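Local atomic coordinates of Lmo2125 protein (Listeria monocytogenes serovar 1/2a, PDB entry 5TU0), a protein that binds maltose and, as a probable membrane-anchored solute-binding lipoprotein, is thought to deliver the sugar to a membrane transporter for uptake. Residues I26-F30 against K290-V295; V117-K122 against D326-N330; Q225-V229 against Y246-I251; P346-E350 against N383-T389. The protein carries 2 engineered substitutions. All coordinates share one frame; numbering follows the deposited sequence.

Contact 1. Residues I26-F30 against K290-V295; sequences IKGDF and KWLDYV
The helix bearing Ile26 and Phe30 meets the one bearing Trp291, Tyr294 and Val295 with local axes 11.0 Å apart and N-to-C directions 126° from each other, nearer antiparallel than parallel. Phe30 enters between two aromatic neighbours: with CG anti to the backbone N (chi1 179°), its ring extends toward the backbone of Lys290 and Trp291. Trp291 directs the edge of its six-membered ring at one face of Phe30 in a T-shaped pair, planes at 84°, and Trp291 CE3 comes within 3.6 Å of Phe30 CD2. Trp276 makes a further edge-to-face pair with Trp291. Phe30 CB in turn sits over the centre of the Tyr294 ring, a CH-pi contact of 3.8 Å to the centroid. At the outer end of the same side chain, Tyr294 OH donates to Ile26 O over a short 2.6 Å, in the carbonyl plane and on a lone pair. Phe30 N lies 4.0 Å from Ile26 O, long for the usual helical bond, and the phenol hydroxyl is probably the main partner of this carbonyl. Ile26 completes the seam with its CD1, 3.8 Å from Val295 CG2 and also against the Trp291 and Tyr294 rings. Phe30, Trp291 and Tyr294 form an aromatic cluster that joins helix 285-295 to helix 17-34, the helix of a beta-alpha-beta unit between parallel strands 10-15 and 37-42.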
loop_
_atom_site.group_PDB
_atom_site.type_symbol
_atom_site.label_atom_id
_atom_site.label_comp_id
_atom_site.label_asym_id
_atom_site.label_seq_id
_atom_site.Cartn_x
_atom_site.Cartn_y
_atom_site.Cartn_z
ATOM N N ILE A 26 14.004 -16.508 13.793
ATOM C CA ILE A 26 13.895 -15.733 15.033
ATOM C C ILE A 26 13.160 -16.385 16.200
ATOM O O ILE A 26 13.297 -15.914 17.326
ATOM C CB ILE A 26 13.239 -14.352 14.790
ATOM C CG1 ILE A 26 11.739 -14.482 14.466
ATOM C CG2 ILE A 26 13.993 -13.618 13.688
ATOM C CD1 ILE A 26 10.982 -13.158 14.432
ATOM N N LYS A 27 12.401 -17.457 15.977
ATOM C CA LYS A 27 11.587 -17.999 17.078
ATOM C C LYS A 27 12.400 -18.535 18.267
ATOM O O LYS A 27 11.951 -18.464 19.407
ATOM C CB LYS A 27 10.637 -19.083 16.589
ATOM C CG LYS A 27 11.302 -20.394 16.230
ATOM C CD LYS A 27 10.278 -21.366 15.703
ATOM C CE LYS A 27 10.877 -22.748 15.558
ATOM N NZ LYS A 27 9.942 -23.642 14.829
ATOM N N GLY A 28 13.589 -19.058 17.993
ATOM C CA GLY A 28 14.421 -19.663 19.034
ATOM C C GLY A 28 14.670 -18.803 20.261
ATOM O O GLY A 28 14.484 -19.258 21.394
ATOM N N ASP A 29 15.097 -17.566 20.044
ATOM C CA ASP A 29 15.410 -16.667 21.164
ATOM C C ASP A 29 14.151 -16.290 21.967
ATOM O O ASP A 29 14.217 -16.113 23.193
ATOM C CB ASP A 29 16.187 -15.452 20.677
ATOM C CG ASP A 29 17.567 -15.815 20.166
ATOM O OD1 ASP A 29 18.201 -16.725 20.732
ATOM O OD2 ASP A 29 18.032 -15.184 19.207
ATOM N N PHE A 30 13.012 -16.231 21.275
ATOM C CA PHE A 30 11.733 -15.978 21.936
ATOM C C PHE A 30 11.347 -17.179 22.803
ATOM O O PHE A 30 10.910 -17.013 23.950
ATOM C CB PHE A 30 10.645 -15.703 20.912
ATOM C CG PHE A 30 9.306 -15.453 21.518
ATOM C CD1 PHE A 30 8.968 -14.178 21.962
ATOM C CD2 PHE A 30 8.381 -16.479 21.645
ATOM C CE1 PHE A 30 7.720 -13.923 22.526
ATOM C CE2 PHE A 30 7.136 -16.240 22.218
ATOM C CZ PHE A 30 6.800 -14.960 22.650
ATOM N N LYS A 290 3.517 -10.790 24.040
ATOM C CA LYS A 290 4.966 -10.829 24.121
ATOM C C LYS A 290 5.556 -11.060 22.718
ATOM O O LYS A 290 6.533 -10.435 22.370
ATOM C CB LYS A 290 5.438 -11.866 25.132
ATOM C CG LYS A 290 5.089 -11.496 26.581
ATOM C CD LYS A 290 5.507 -12.602 27.527
ATOM C CE LYS A 290 5.289 -12.251 28.997
ATOM N NZ LYS A 290 3.847 -12.099 29.342
ATOM N N TRP A 291 4.923 -11.902 21.912
ATOM C CA TRP A 291 5.385 -12.148 20.527
ATOM C C TRP A 291 5.344 -10.880 19.683
ATOM O O TRP A 291 6.287 -10.591 18.967
ATOM C CB TRP A 291 4.579 -13.261 19.841
ATOM C CG TRP A 291 4.994 -13.462 18.412
ATOM C CD1 TRP A 291 4.404 -12.928 17.303
ATOM C CD2 TRP A 291 6.126 -14.196 17.949
ATOM N NE1 TRP A 291 5.084 -13.300 16.173
ATOM C CE2 TRP A 291 6.153 -14.082 16.547
ATOM C CE3 TRP A 291 7.125 -14.940 18.586
ATOM C CZ2 TRP A 291 7.131 -14.703 15.764
ATOM C CZ3 TRP A 291 8.099 -15.562 17.806
ATOM C CH2 TRP A 291 8.093 -15.431 16.406
ATOM N N LEU A 292 4.243 -10.134 19.753
ATOM C CA LEU A 292 4.152 -8.883 19.005
ATOM C C LEU A 292 5.281 -7.904 19.376
ATOM O O LEU A 292 5.880 -7.273 18.493
ATOM C CB LEU A 292 2.776 -8.218 19.178
ATOM C CG LEU A 292 1.699 -8.570 18.143
ATOM C CD1 LEU A 292 1.451 -10.069 18.062
ATOM C CD2 LEU A 292 0.397 -7.827 18.424
ATOM N N ASP A 293 5.555 -7.785 20.678
ATOM C CA ASP A 293 6.608 -6.893 21.196
ATOM C C ASP A 293 7.991 -7.371 20.772
ATOM O O ASP A 293 8.899 -6.557 20.556
ATOM C CB ASP A 293 6.551 -6.802 22.734
ATOM C CG ASP A 293 5.293 -6.083 23.241
ATOM O OD1 ASP A 293 4.589 -5.433 22.436
ATOM O OD2 ASP A 293 5.008 -6.173 24.456
ATOM N N TYR A 294 8.157 -8.689 20.710
ATOM C CA TYR A 294 9.403 -9.295 20.244
ATOM C C TYR A 294 9.634 -9.068 18.736
ATOM O O TYR A 294 10.650 -8.483 18.317
ATOM C CB TYR A 294 9.365 -10.800 20.517
ATOM C CG TYR A 294 10.550 -11.588 19.999
ATOM C CD1 TYR A 294 11.751 -11.601 20.692
ATOM C CD2 TYR A 294 10.457 -12.357 18.837
ATOM C CE1 TYR A 294 12.844 -12.337 20.231
ATOM C CE2 TYR A 294 11.551 -13.094 18.369
ATOM C CZ TYR A 294 12.742 -13.077 19.079
ATOM O OH TYR A 294 13.849 -13.786 18.648
ATOM N N VAL A 295 8.689 -9.527 17.917
ATOM C CA VAL A 295 8.858 -9.489 16.465
ATOM C C VAL A 295 8.941 -8.058 15.903
ATOM O O VAL A 295 9.495 -7.851 14.820
ATOM C CB VAL A 295 7.774 -10.349 15.738
ATOM C CG1 VAL A 295 6.410 -9.677 15.772
ATOM C CG2 VAL A 295 8.142 -10.595 14.284
#

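Contact 2. Residues V117-K122 against D326-N330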
loop_
_atom_site.group_PDB
_atom_site.type_symbol
_atom_site.label_atom_id
_atom_site.label_comp_id
_atom_site.label_asym_id
_atom_site.label_seq_id
_atom_site.Cartn_x
_atom_site.Cartn_y
_atom_site.Cartn_z
ATOM N N VAL A 117 6.128 3.890 -5.707
ATOM C CA VAL A 117 7.401 4.515 -5.998
ATOM C C VAL A 117 7.522 4.691 -7.510
ATOM O O VAL A 117 6.642 4.259 -8.266
ATOM C CB VAL A 117 8.589 3.656 -5.463
ATOM C CG1 VAL A 117 8.522 3.519 -3.942
ATOM C CG2 VAL A 117 8.618 2.269 -6.096
ATOM N N LEU A 118 8.597 5.332 -7.944
ATOM C CA LEU A 118 8.865 5.486 -9.382
ATOM C C LEU A 118 10.004 4.537 -9.783
ATOM O O LEU A 118 11.137 4.660 -9.281
ATOM C CB LEU A 118 9.292 6.912 -9.716
ATOM C CG LEU A 118 9.540 7.162 -11.207
ATOM C CD1 LEU A 118 8.209 7.339 -11.931
ATOM C CD2 LEU A 118 10.440 8.362 -11.452
ATOM N N TYR A 119 9.702 3.578 -10.652
ATOM C CA TYR A 119 10.727 2.700 -11.220
ATOM C C TYR A 119 11.172 3.344 -12.503
ATOM O O TYR A 119 10.343 3.914 -13.212
ATOM C CB TYR A 119 10.172 1.331 -11.584
ATOM C CG TYR A 119 9.887 0.440 -10.415
ATOM C CD1 TYR A 119 10.910 -0.285 -9.820
ATOM C CD2 TYR A 119 8.588 0.279 -9.933
ATOM C CE1 TYR A 119 10.660 -1.116 -8.748
ATOM C CE2 TYR A 119 8.325 -0.561 -8.875
ATOM C CZ TYR A 119 9.366 -1.255 -8.281
ATOM O OH TYR A 119 9.123 -2.074 -7.219
ATOM N N TYR A 120 12.465 3.280 -12.808
ATOM C CA TYR A 120 12.959 3.810 -14.095
ATOM C C TYR A 120 14.063 2.904 -14.610
ATOM O O TYR A 120 14.680 2.136 -13.849
ATOM C CB TYR A 120 13.424 5.283 -14.008
ATOM C CG TYR A 120 14.716 5.508 -13.262
ATOM C CD1 TYR A 120 14.746 5.521 -11.873
ATOM C CD2 TYR A 120 15.919 5.721 -13.951
ATOM C CE1 TYR A 120 15.934 5.716 -11.194
ATOM C CE2 TYR A 120 17.112 5.923 -13.271
ATOM C CZ TYR A 120 17.107 5.919 -11.893
ATOM O OH TYR A 120 18.279 6.114 -11.206
ATOM N N ASN A 121 14.289 2.986 -15.906
ATOM C CA ASN A 121 15.283 2.167 -16.569
ATOM C C ASN A 121 16.581 2.953 -16.735
ATOM O O ASN A 121 16.626 3.925 -17.510
ATOM C CB ASN A 121 14.732 1.726 -17.918
ATOM C CG ASN A 121 15.561 0.638 -18.556
ATOM O OD1 ASN A 121 16.776 0.542 -18.325
ATOM N ND2 ASN A 121 14.917 -0.183 -19.377
ATOM N N LYS A 122 17.632 2.527 -16.012
ATOM C CA LYS A 122 18.931 3.187 -16.065
ATOM C C LYS A 122 19.613 3.088 -17.438
ATOM O O LYS A 122 20.534 3.867 -17.729
ATOM C CB LYS A 122 19.866 2.665 -14.970
ATOM C CG LYS A 122 19.347 2.835 -13.549
ATOM C CD LYS A 122 20.437 2.492 -12.549
ATOM C CE LYS A 122 19.979 2.654 -11.127
ATOM N NZ LYS A 122 21.087 2.299 -10.208
ATOM N N ASP A 326 19.927 0.666 -0.574
ATOM C CA ASP A 326 19.232 -0.070 -1.629
ATOM C C ASP A 326 18.199 0.902 -2.209
ATOM O O ASP A 326 17.437 1.526 -1.456
ATOM C CB ASP A 326 18.509 -1.291 -1.072
ATOM C CG ASP A 326 17.655 -1.978 -2.113
ATOM O OD1 ASP A 326 18.184 -2.291 -3.198
ATOM O OD2 ASP A 326 16.448 -2.181 -1.869
ATOM N N GLU A 327 18.141 1.007 -3.530
ATOM C CA GLU A 327 17.254 1.994 -4.132
ATOM C C GLU A 327 15.773 1.824 -3.816
ATOM O O GLU A 327 15.110 2.804 -3.518
ATOM C CB GLU A 327 17.477 2.094 -5.632
ATOM C CG GLU A 327 18.900 2.511 -5.950
ATOM C CD GLU A 327 19.103 2.896 -7.391
ATOM O OE1 GLU A 327 18.117 2.930 -8.147
ATOM O OE2 GLU A 327 20.258 3.181 -7.759
ATOM N N LEU A 328 15.258 0.599 -3.877
ATOM C CA LEU A 328 13.831 0.378 -3.609
ATOM C C LEU A 328 13.498 0.771 -2.173
ATOM O O LEU A 328 12.509 1.464 -1.913
ATOM C CB LEU A 328 13.420 -1.072 -3.878
ATOM C CG LEU A 328 11.946 -1.395 -3.569
ATOM C CD1 LEU A 328 11.004 -0.512 -4.392
ATOM C CD2 LEU A 328 11.665 -2.878 -3.785
ATOM N N THR A 329 14.351 0.342 -1.255
ATOM C CA THR A 329 14.194 0.653 0.156
ATOM C C THR A 329 14.223 2.156 0.404
ATOM O O THR A 329 13.366 2.669 1.122
ATOM C CB THR A 329 15.294 -0.007 0.991
ATOM O OG1 THR A 329 15.306 -1.416 0.717
ATOM C CG2 THR A 329 15.056 0.240 2.480
ATOM N N ASN A 330 15.185 2.855 -0.208
ATOM C CA ASN A 330 15.305 4.311 -0.056
ATOM C C ASN A 330 14.067 5.035 -0.602
ATOM O O ASN A 330 13.550 5.948 0.042
ATOM C CB ASN A 330 16.552 4.864 -0.779
ATOM C CG ASN A 330 17.863 4.480 -0.104
ATOM O OD1 ASN A 330 17.897 4.011 1.034
ATOM N ND2 ASN A 330 18.952 4.689 -0.812
#
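Val117 opens a strand-on-helix packing in which the end of the long strand 105-121 receives the first turn of helix 327-336 through Leu328 and Glu327. That turn has an N-cap: Asp326 OD2 accepts a weak capping bond from Thr329 N at 3.3 Å. Val117 sends CG2 to Leu328 CD1, 4.0 Å away, the two side chains crossing at about a right angle. The same Val117 methyl also rests over the rim of one face of the Tyr119 ring. Tyr119 follows with its hydroxyl end, its OH 3.7 Å from Leu328 CD1. Thus one leucine methyl fills the angle between valine and tyrosine, while the phenol meets its polar need at Gly239 O. Tyr120 takes a lesser part, its OH only near the Glu327 carboxylate. Backbone bonds hold this part of the strand between strands 235-238 and 253-256 in the mixed sheet of an alpha/beta lobe, and Val255 serves both sides: its side chain touches Val117, Tyr119 and Leu328, and its N binds Glu327 OE1. Lys122, just past the strand, runs out fully extended (chi3 and chi4 both 180°) to meet Glu327 coming from the opposite direction. It takes the other carboxylate oxygen in a salt bridge: Lys122 NZ lies 2.7 Å from Glu327 OE2, approaching from above the carboxylate plane, 35° out of it.

Contact 3. Residues Q225-V229 against Y246-I251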
loop_
_atom_site.group_PDB
_atom_site.type_symbol
_atom_site.label_atom_id
_atom_site.label_comp_id
_atom_site.label_asym_id
_atom_site.label_seq_id
_atom_site.Cartn_x
_atom_site.Cartn_y
_atom_site.Cartn_z
ATOM N N GLN A 225 3.334 -3.160 -17.677
ATOM C CA GLN A 225 4.442 -4.052 -17.307
ATOM C C GLN A 225 5.193 -4.535 -18.538
ATOM O O GLN A 225 6.421 -4.664 -18.525
ATOM C CB GLN A 225 3.951 -5.267 -16.510
ATOM C CG GLN A 225 3.192 -4.914 -15.240
ATOM C CD GLN A 225 3.915 -3.929 -14.364
ATOM O OE1 GLN A 225 3.328 -2.943 -13.897
ATOM N NE2 GLN A 225 5.195 -4.158 -14.154
ATOM N N ASP A 226 4.436 -4.816 -19.594
ATOM C CA ASP A 226 5.000 -5.274 -20.846
ATOM C C ASP A 226 5.934 -4.189 -21.420
ATOM O O ASP A 226 7.042 -4.505 -21.864
ATOM C CB ASP A 226 3.876 -5.630 -21.834
ATOM C CG ASP A 226 4.393 -6.243 -23.125
ATOM O OD1 ASP A 226 5.001 -7.341 -23.068
ATOM O OD2 ASP A 226 4.147 -5.651 -24.201
ATOM N N GLN A 227 5.497 -2.923 -21.398
ATOM C CA GLN A 227 6.327 -1.814 -21.928
ATOM C C GLN A 227 7.608 -1.599 -21.111
ATOM O O GLN A 227 8.702 -1.430 -21.670
ATOM C CB GLN A 227 5.535 -0.503 -21.999
ATOM C CG GLN A 227 4.340 -0.543 -22.949
ATOM C CD GLN A 227 4.736 -0.672 -24.411
ATOM O OE1 GLN A 227 4.280 -1.584 -25.113
ATOM N NE2 GLN A 227 5.581 0.229 -24.877
ATOM N N PHE A 228 7.486 -1.600 -19.791
ATOM C CA PHE A 228 8.665 -1.401 -18.963
ATOM C C PHE A 228 9.663 -2.574 -19.075
ATOM O O PHE A 228 10.867 -2.357 -19.267
ATOM C CB PHE A 228 8.268 -1.170 -17.509
ATOM C CG PHE A 228 9.404 -0.720 -16.651
ATOM C CD1 PHE A 228 9.929 0.545 -16.798
ATOM C CD2 PHE A 228 9.954 -1.564 -15.687
ATOM C CE1 PHE A 228 10.986 0.970 -16.018
ATOM C CE2 PHE A 228 11.011 -1.139 -14.889
ATOM C CZ PHE A 228 11.522 0.131 -15.051
ATOM N N VAL A 229 9.156 -3.807 -18.978
ATOM C CA VAL A 229 10.002 -5.022 -19.045
ATOM C C VAL A 229 10.659 -5.211 -20.418
ATOM O O VAL A 229 11.693 -5.884 -20.526
ATOM C CB VAL A 229 9.227 -6.296 -18.594
ATOM C CG1 VAL A 229 10.029 -7.562 -18.826
ATOM C CG2 VAL A 229 8.875 -6.193 -17.117
ATOM N N TYR A 246 11.176 -7.339 -12.192
ATOM C CA TYR A 246 12.154 -6.598 -12.991
ATOM C C TYR A 246 13.538 -7.208 -12.809
ATOM O O TYR A 246 14.342 -7.170 -13.726
ATOM C CB TYR A 246 12.144 -5.100 -12.660
ATOM C CG TYR A 246 10.755 -4.479 -12.652
ATOM C CD1 TYR A 246 9.786 -4.872 -13.572
ATOM C CD2 TYR A 246 10.436 -3.465 -11.758
ATOM C CE1 TYR A 246 8.528 -4.310 -13.571
ATOM C CE2 TYR A 246 9.171 -2.888 -11.751
ATOM C CZ TYR A 246 8.224 -3.316 -12.663
ATOM O OH TYR A 246 6.972 -2.759 -12.668
ATOM N N LYS A 247 13.807 -7.754 -11.618
ATOM C CA LYS A 247 15.078 -8.460 -11.350
ATOM C C LYS A 247 15.142 -9.746 -12.179
ATOM O O LYS A 247 16.178 -10.051 -12.768
ATOM C CB LYS A 247 15.250 -8.776 -9.859
ATOM C CG LYS A 247 15.498 -7.541 -9.011
ATOM C CD LYS A 247 15.770 -7.846 -7.540
ATOM C CE LYS A 247 14.532 -8.343 -6.826
ATOM N NZ LYS A 247 14.753 -8.486 -5.360
ATOM N N GLU A 248 14.027 -10.478 -12.233
ATOM C CA GLU A 248 13.925 -11.707 -13.048
ATOM C C GLU A 248 14.145 -11.425 -14.538
ATOM O O GLU A 248 14.774 -12.218 -15.235
ATOM C CB GLU A 248 12.552 -12.370 -12.876
ATOM C CG GLU A 248 12.309 -13.056 -11.534
ATOM C CD GLU A 248 13.036 -14.388 -11.379
ATOM O OE1 GLU A 248 13.933 -14.705 -12.200
ATOM O OE2 GLU A 248 12.703 -15.126 -10.420
ATOM N N ALA A 249 13.619 -10.299 -15.015
ATOM C CA ALA A 249 13.753 -9.906 -16.423
ATOM C C ALA A 249 15.084 -9.189 -16.732
ATOM O O ALA A 249 15.297 -8.732 -17.855
ATOM C CB ALA A 249 12.572 -9.043 -16.836
ATOM N N LYS A 250 15.966 -9.087 -15.734
ATOM C CA LYS A 250 17.302 -8.473 -15.900
ATOM C C LYS A 250 17.339 -6.995 -16.386
ATOM O O LYS A 250 18.324 -6.550 -16.975
ATOM C CB LYS A 250 18.203 -9.366 -16.776
ATOM C CG LYS A 250 18.630 -10.654 -16.100
ATOM C CD LYS A 250 19.519 -11.477 -17.020
ATOM C CE LYS A 250 20.307 -12.530 -16.256
ATOM N NZ LYS A 250 19.433 -13.453 -15.485
ATOM N N ILE A 251 16.279 -6.249 -16.105
ATOM C CA ILE A 251 16.208 -4.834 -16.451
ATOM C C ILE A 251 17.127 -4.086 -15.505
ATOM O O ILE A 251 17.096 -4.318 -14.295
ATOM C CB ILE A 251 14.755 -4.294 -16.291
ATOM C CG1 ILE A 251 13.824 -4.915 -17.337
ATOM C CG2 ILE A 251 14.696 -2.774 -16.411
ATOM C CD1 ILE A 251 14.124 -4.493 -18.767
#
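Val229, which packs against Tyr246, Ala249 and Ile251, is secured in the last turn of its helix by the bond from Val229 N to Gln225 O, 2.9 Å. Its two methyls have separate tasks. CG1 meets Ala249 CB at 3.6 Å, whereas CG2 reaches the edge of the Tyr246 ring, 3.9 Å from CD1. Over one face of that ring comes Phe228, edge first, in an edge-to-face pair with centroids 4.9 Å apart and planes at 66°. The Phe228 CG lies opposite the backbone N (chi1 -170°), which carries the ring across Tyr246 and brings CD2 over the rim of its face. Ile251 lays CD1 3.3 Å from Val229 O. Its position follows from a Schellman motif: Lys250 has positive phi, and Ile251 N returns to Tyr246 O at 3.2 Å, turning the chain back toward Val229. Ile236 of strand 235-238 touches both rings, and Tyr119 offers a further aromatic surface. Helix 217-229 and the capped end of helix 243-248 are thereby packed against each other over strands 235-238 and 105-121, the layered alpha/beta arrangement of a solute-binding protein lobe.

Contact 4. Residues P346-E350 against N383-T389; sequences PEMSE and NVTQKYT
The ring of Tyr388 carries Glu347 CG over one face, offset toward the rim, as a CH-pi contact 4.1 Å from the centroid and 23° off the normal. At its edge lie Ser349 OG and Glu350 CG, the latter 3.8 Å from Tyr388 CE2, while Pro346 CB presses obliquely on CE1 at 3.3 Å. The phenol donates its proton: Tyr388 OH to Ser349 OG is 2.8 Å. Glu350 turns sharply at its second torsion (chi2 -52°), bringing the carboxylate alongside Lys387. Lys387 NZ meets Glu350 OE1 at 2.9 Å on the syn side, somewhat out of the carboxylate plane, and Asn383 CB lies against the same oxygen. Val384 adds apolar packing, its CG1 3.8 Å from Glu347 CG and its CG2 against Glu350 CB. One water stands 2.8 Å from Glu347 OE2 and may link it to Thr389 O. These contacts join the start of helix 348-363 to the end of helix 369-387, the two ends of a helical hairpin. Glu350 is buried, so the nearby lysine probably stabilises its negative charge, and the bond from Tyr388 OH to Ser349 OG, with Glu347 CG over the ring face, probably restrains the tyrosine.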
loop_
_atom_site.group_PDB
_atom_site.type_symbol
_atom_site.label_atom_id
_atom_site.label_comp_id
_atom_site.label_asym_id
_atom_site.label_seq_id
_atom_site.Cartn_x
_atom_site.Cartn_y
_atom_site.Cartn_z
ATOM N N PRO A 346 -15.497 0.841 7.700
ATOM C CA PRO A 346 -16.282 0.018 6.765
ATOM C C PRO A 346 -16.708 0.697 5.475
ATOM O O PRO A 346 -16.690 0.065 4.404
ATOM C CB PRO A 346 -17.529 -0.344 7.589
ATOM C CG PRO A 346 -17.056 -0.312 8.988
ATOM C CD PRO A 346 -16.132 0.866 9.036
ATOM N N GLU A 347 -17.068 1.975 5.573
ATOM C CA GLU A 347 -17.578 2.722 4.425
ATOM C C GLU A 347 -16.578 2.837 3.253
ATOM O O GLU A 347 -16.958 3.246 2.163
ATOM C CB GLU A 347 -18.062 4.114 4.843
ATOM C CG GLU A 347 -19.292 4.147 5.765
ATOM C CD GLU A 347 -19.036 3.933 7.251
ATOM O OE1 GLU A 347 -17.897 3.592 7.674
ATOM O OE2 GLU A 347 -20.026 4.119 8.010
ATOM N N MET A 348 -15.312 2.508 3.495
ATOM C CA MET A 348 -14.284 2.552 2.440
ATOM C C MET A 348 -14.654 1.578 1.313
ATOM O O MET A 348 -14.311 1.792 0.151
ATOM C CB MET A 348 -12.898 2.206 3.012
ATOM C CG MET A 348 -11.758 2.348 2.014
ATOM S SD MET A 348 -11.536 4.046 1.448
ATOM C CE MET A 348 -10.597 3.761 -0.075
ATOM N N SER A 349 -15.383 0.523 1.656
ATOM C CA SER A 349 -15.810 -0.439 0.648
ATOM C C SER A 349 -16.632 0.208 -0.471
ATOM O O SER A 349 -16.596 -0.275 -1.580
ATOM C CB SER A 349 -16.610 -1.589 1.280
ATOM O OG SER A 349 -17.841 -1.119 1.783
ATOM N N GLU A 350 -17.332 1.316 -0.192
ATOM C CA GLU A 350 -18.185 1.975 -1.185
ATOM C C GLU A 350 -17.397 2.928 -2.083
ATOM O O GLU A 350 -17.852 3.296 -3.147
ATOM C CB GLU A 350 -19.331 2.709 -0.483
ATOM C CG GLU A 350 -20.096 1.795 0.477
ATOM C CD GLU A 350 -20.552 0.510 -0.189
ATOM O OE1 GLU A 350 -21.116 0.575 -1.308
ATOM O OE2 GLU A 350 -20.322 -0.563 0.399
ATOM N N ASN A 383 -24.652 5.105 -1.577
ATOM C CA ASN A 383 -24.337 3.750 -1.074
ATOM C C ASN A 383 -24.012 3.746 0.416
ATOM O O ASN A 383 -24.430 2.839 1.131
ATOM C CB ASN A 383 -23.205 3.110 -1.863
ATOM C CG ASN A 383 -23.665 2.580 -3.205
ATOM O OD1 ASN A 383 -24.814 2.159 -3.357
ATOM N ND2 ASN A 383 -22.768 2.566 -4.180
ATOM N N VAL A 384 -23.277 4.753 0.880
ATOM C CA VAL A 384 -22.943 4.871 2.304
ATOM C C VAL A 384 -24.230 4.995 3.145
ATOM O O VAL A 384 -24.400 4.285 4.143
ATOM C CB VAL A 384 -21.976 6.061 2.566
ATOM C CG1 VAL A 384 -21.873 6.384 4.050
ATOM C CG2 VAL A 384 -20.597 5.772 1.997
ATOM N N THR A 385 -25.126 5.884 2.720
ATOM C CA THR A 385 -26.401 6.110 3.390
ATOM C C THR A 385 -27.271 4.859 3.445
ATOM O O THR A 385 -27.871 4.555 4.492
ATOM C CB THR A 385 -27.185 7.225 2.682
ATOM O OG1 THR A 385 -26.437 8.445 2.769
ATOM C CG2 THR A 385 -28.572 7.427 3.305
ATOM N N GLN A 386 -27.325 4.140 2.326
ATOM C CA GLN A 386 -28.135 2.917 2.196
ATOM C C GLN A 386 -27.623 1.702 2.949
ATOM O O GLN A 386 -28.402 0.933 3.508
ATOM C CB GLN A 386 -28.214 2.513 0.722
ATOM C CG GLN A 386 -28.923 3.521 -0.160
ATOM C CD GLN A 386 -30.415 3.471 -0.021
ATOM O OE1 GLN A 386 -31.061 4.489 0.256
ATOM N NE2 GLN A 386 -30.982 2.279 -0.196
ATOM N N LYS A 387 -26.318 1.515 2.957
ATOM C CA LYS A 387 -25.746 0.295 3.526
ATOM C C LYS A 387 -25.188 0.393 4.925
ATOM O O LYS A 387 -24.944 -0.637 5.544
ATOM C CB LYS A 387 -24.655 -0.205 2.589
ATOM C CG LYS A 387 -25.164 -0.470 1.181
ATOM C CD LYS A 387 -24.010 -0.807 0.263
ATOM C CE LYS A 387 -24.490 -0.946 -1.163
ATOM N NZ LYS A 387 -23.338 -1.186 -2.066
ATOM N N TYR A 388 -24.997 1.607 5.433
ATOM C CA TYR A 388 -24.404 1.789 6.748
ATOM C C TYR A 388 -25.209 2.689 7.690
ATOM O O TYR A 388 -25.919 3.610 7.260
ATOM C CB TYR A 388 -22.984 2.326 6.593
ATOM C CG TYR A 388 -22.023 1.374 5.918
ATOM C CD1 TYR A 388 -21.359 0.407 6.658
ATOM C CD2 TYR A 388 -21.757 1.450 4.544
ATOM C CE1 TYR A 388 -20.473 -0.471 6.060
ATOM C CE2 TYR A 388 -20.848 0.576 3.943
ATOM C CZ TYR A 388 -20.209 -0.377 4.718
ATOM O OH TYR A 388 -19.315 -1.273 4.175
ATOM N N THR A 389 -25.070 2.402 8.982
ATOM C CA THR A 389 -25.745 3.142 10.044
ATOM C C THR A 389 -25.133 4.527 10.200
ATOM O O THR A 389 -23.906 4.673 10.208
ATOM C CB THR A 389 -25.616 2.418 11.409
ATOM O OG1 THR A 389 -26.088 1.071 11.290
ATOM C CG2 THR A 389 -26.410 3.146 12.506
HETATM O O HOH W 1 -22.080 5.988 7.876
#

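From the N terminus, segment 26-30 opens contact 1 and 117-122 opens contact 2 before either is closed. Contact 3 then opens and closes within both, its short loop 230-245 containing strand 235-238. Segment 290-295 completes contact 1 and 326-330 completes contact 2, so these two long loops cross. Contact 4 follows in series and joins two consecutive helices near the C terminus. Contacts 2 and 3 touch, Tyr119 CG lying 3.7 Å from Tyr246 CE2, and pack helices 217-229, 243-248 and 327-336 against the mixed sheet that contains strand 105-121. Contact 1, its centre about 32 Å from that of contact 2, binds helices beside strands 10-15 and 37-42; contact 4 lies across the chain's centre from contacts 2 and 3.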